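Local coordinates for transmembrane oligosaccharyl transferase (Archaeoglobus fulgidus, PDB 3WAJ), which is a multi-spanning archaeal membrane protein of the STT3/AglB oligosaccharyl transferase family, built on a GT-C-type transmembrane region and a large globular C-terminal part, at residues F37-R42 and Q502-L507. Residues are numbered along the deposited sequence; the frame is centred on the assembly and turned at random.
Sequences FTWTVR and QWYDAL
Y504 carries CG anti to its main-chain N (chi1 -176°), which sends the phenol out from helix 501-513 toward the 37-42 loop, where T40 has OG1 anti to N (chi1 -162°), an orientation that leaves CG2 between N and the carbonyl carbon, with the methyl turned to the incoming ring. The result is a loop-on-helix contact joining the STT3 transmembrane region to the AglB core domain, made by three side chains and burying 164 Å² in all. The side chains of T40 and Y504 meet head-on. CG2 of T40 sits over the middle of the Y504 ring as a CH-pi contact, 4.0 Å from the centroid and only 10° off the ring normal. At the hydroxyl end of the phenol, Y504 OH lies 3.2 Å from T40 OG1, but the clear partner of that threonine hydroxyl is R106 of helix 102-118, whose NH1 also binds the V41 carbonyl. W39 passes alongside the tyrosine, pointing the contrary way; its six-membered ring is oblique to the Y504 ring, with centroids 5.7 Å apart. The guanidinium of R42 hydrogen-bonds to the carbonyls of A496, G498 and P499, just ahead of helix 501-513. The loop runs on into helix 47-60, whose first residue, D47, binds the zinc ion together with D161 and H163. Near the root of the phenol the touch is purely apolar: W39 CZ3 rests 3.5 Å from Y504 CB and 3.7 Å from Y504 CG.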
loop_
_atom_site.group_PDB
_atom_site.type_symbol
_atom_site.label_atom_id
_atom_site.label_comp_id
_atom_site.label_asym_id
_atom_site.label_seq_id
_atom_site.Cartn_x
_atom_site.Cartn_y
_atom_site.Cartn_z
ATOM N N PHE A 37 -15.648 11.727 -4.886
ATOM C CA PHE A 37 -16.199 12.348 -6.087
ATOM C C PHE A 37 -15.765 13.806 -6.244
ATOM O O PHE A 37 -16.506 14.727 -5.924
ATOM C CB PHE A 37 -17.718 12.159 -6.153
ATOM C CG PHE A 37 -18.130 10.715 -6.079
ATOM C CD1 PHE A 37 -17.955 9.872 -7.178
ATOM C CD2 PHE A 37 -18.633 10.180 -4.902
ATOM C CE1 PHE A 37 -18.298 8.520 -7.113
ATOM C CE2 PHE A 37 -18.986 8.828 -4.825
ATOM C CZ PHE A 37 -18.816 8.000 -5.933
ATOM N N THR A 38 -14.543 13.983 -6.747
ATOM C CA THR A 38 -13.952 15.297 -6.971
ATOM C C THR A 38 -13.702 15.488 -8.447
ATOM O O THR A 38 -14.518 15.089 -9.287
ATOM C CB THR A 38 -12.585 15.429 -6.320
ATOM O OG1 THR A 38 -12.360 14.334 -5.422
ATOM C CG2 THR A 38 -12.443 16.757 -5.599
ATOM N N TRP A 39 -12.542 16.064 -8.755
ATOM C CA TRP A 39 -12.167 16.371 -10.129
ATOM C C TRP A 39 -12.160 15.115 -11.009
ATOM O O TRP A 39 -12.253 15.219 -12.224
ATOM C CB TRP A 39 -10.814 17.095 -10.167
ATOM C CG TRP A 39 -9.929 16.728 -9.017
ATOM C CD1 TRP A 39 -9.819 17.383 -7.821
ATOM C CD2 TRP A 39 -9.032 15.609 -8.949
ATOM N NE1 TRP A 39 -8.901 16.741 -7.016
ATOM C CE2 TRP A 39 -8.403 15.650 -7.684
ATOM C CE3 TRP A 39 -8.700 14.578 -9.837
ATOM C CZ2 TRP A 39 -7.461 14.688 -7.276
ATOM C CZ3 TRP A 39 -7.764 13.638 -9.446
ATOM C CH2 TRP A 39 -7.159 13.688 -8.168
ATOM N N THR A 40 -12.052 13.943 -10.385
ATOM C CA THR A 40 -12.281 12.665 -11.061
ATOM C C THR A 40 -12.922 11.749 -10.027
ATOM O O THR A 40 -13.108 12.168 -8.884
ATOM C CB THR A 40 -10.955 12.040 -11.542
ATOM O OG1 THR A 40 -11.209 11.050 -12.543
ATOM C CG2 THR A 40 -10.222 11.387 -10.372
ATOM N N VAL A 41 -13.271 10.515 -10.387
ATOM C CA VAL A 41 -13.671 9.592 -9.326
ATOM C C VAL A 41 -12.411 8.903 -8.862
ATOM O O VAL A 41 -11.693 8.256 -9.631
ATOM C CB VAL A 41 -14.843 8.619 -9.673
ATOM C CG1 VAL A 41 -14.865 8.296 -11.112
ATOM C CG2 VAL A 41 -14.785 7.332 -8.802
ATOM N N ARG A 42 -12.147 9.077 -7.581
ATOM C CA ARG A 42 -10.807 8.961 -7.053
ATOM C C ARG A 42 -10.781 7.867 -6.000
ATOM O O ARG A 42 -11.211 8.076 -4.871
ATOM C CB ARG A 42 -10.422 10.327 -6.473
ATOM C CG ARG A 42 -9.164 10.378 -5.684
ATOM C CD ARG A 42 -8.940 11.779 -5.135
ATOM N NE ARG A 42 -7.692 11.807 -4.384
ATOM C CZ ARG A 42 -7.624 11.923 -3.069
ATOM N NH1 ARG A 42 -8.743 12.066 -2.366
ATOM N NH2 ARG A 42 -6.441 11.912 -2.468
ATOM N N GLN A 502 -2.334 16.754 -9.115
ATOM C CA GLN A 502 -1.088 16.884 -9.866
ATOM C C GLN A 502 -0.652 15.547 -10.458
ATOM O O GLN A 502 -0.364 15.454 -11.657
ATOM C CB GLN A 502 0.022 17.469 -8.990
ATOM C CG GLN A 502 -0.212 18.910 -8.578
ATOM C CD GLN A 502 -0.712 19.016 -7.162
ATOM O OE1 GLN A 502 -1.433 18.137 -6.684
ATOM N NE2 GLN A 502 -0.305 20.079 -6.461
ATOM N N TRP A 503 -0.612 14.523 -9.607
ATOM C CA TRP A 503 -0.280 13.157 -10.029
ATOM C C TRP A 503 -1.277 12.581 -11.022
ATOM O O TRP A 503 -0.899 12.023 -12.051
ATOM C CB TRP A 503 -0.249 12.234 -8.824
ATOM C CG TRP A 503 1.111 11.917 -8.291
ATOM C CD1 TRP A 503 1.660 12.358 -7.109
ATOM C CD2 TRP A 503 2.089 11.052 -8.891
ATOM N NE1 TRP A 503 2.918 11.821 -6.944
ATOM C CE2 TRP A 503 3.204 11.011 -8.018
ATOM C CE3 TRP A 503 2.125 10.301 -10.079
ATOM C CZ2 TRP A 503 4.346 10.266 -8.301
ATOM C CZ3 TRP A 503 3.246 9.549 -10.361
ATOM C CH2 TRP A 503 4.354 9.537 -9.478
ATOM N N TYR A 504 -2.561 12.696 -10.713
ATOM C CA TYR A 504 -3.560 12.116 -11.600
ATOM C C TYR A 504 -3.483 12.757 -12.977
ATOM O O TYR A 504 -3.564 12.054 -13.992
ATOM C CB TYR A 504 -4.978 12.210 -11.020
ATOM C CG TYR A 504 -6.017 11.532 -11.886
ATOM C CD1 TYR A 504 -6.341 10.188 -11.700
ATOM C CD2 TYR A 504 -6.673 12.239 -12.901
ATOM C CE1 TYR A 504 -7.290 9.560 -12.506
ATOM C CE2 TYR A 504 -7.624 11.623 -13.715
ATOM C CZ TYR A 504 -7.930 10.290 -13.515
ATOM O OH TYR A 504 -8.871 9.710 -14.322
ATOM N N ASP A 505 -3.308 14.078 -13.028
ATOM C CA ASP A 505 -3.225 14.766 -14.330
ATOM C C ASP A 505 -1.942 14.423 -15.069
ATOM O O ASP A 505 -1.946 14.261 -16.289
ATOM C CB ASP A 505 -3.362 16.287 -14.179
ATOM C CG ASP A 505 -4.780 16.716 -13.874
ATOM O OD1 ASP A 505 -5.678 15.860 -13.998
ATOM O OD2 ASP A 505 -4.994 17.902 -13.514
ATOM N N ALA A 506 -0.847 14.310 -14.322
ATOM C CA ALA A 506 0.435 13.954 -14.927
ATOM C C ALA A 506 0.324 12.602 -15.643
ATOM O O ALA A 506 0.776 12.439 -16.768
ATOM C CB ALA A 506 1.547 13.925 -13.876
ATOM N N LEU A 507 -0.319 11.640 -14.995
ATOM C CA LEU A 507 -0.462 10.305 -15.572
ATOM C C LEU A 507 -1.446 10.248 -16.747
ATOM O O LEU A 507 -1.165 9.576 -17.736
ATOM C CB LEU A 507 -0.819 9.288 -14.486
ATOM C CG LEU A 507 0.284 9.309 -13.443
ATOM C CD1 LEU A 507 -0.067 8.449 -12.250
ATOM C CD2 LEU A 507 1.590 8.867 -14.099
#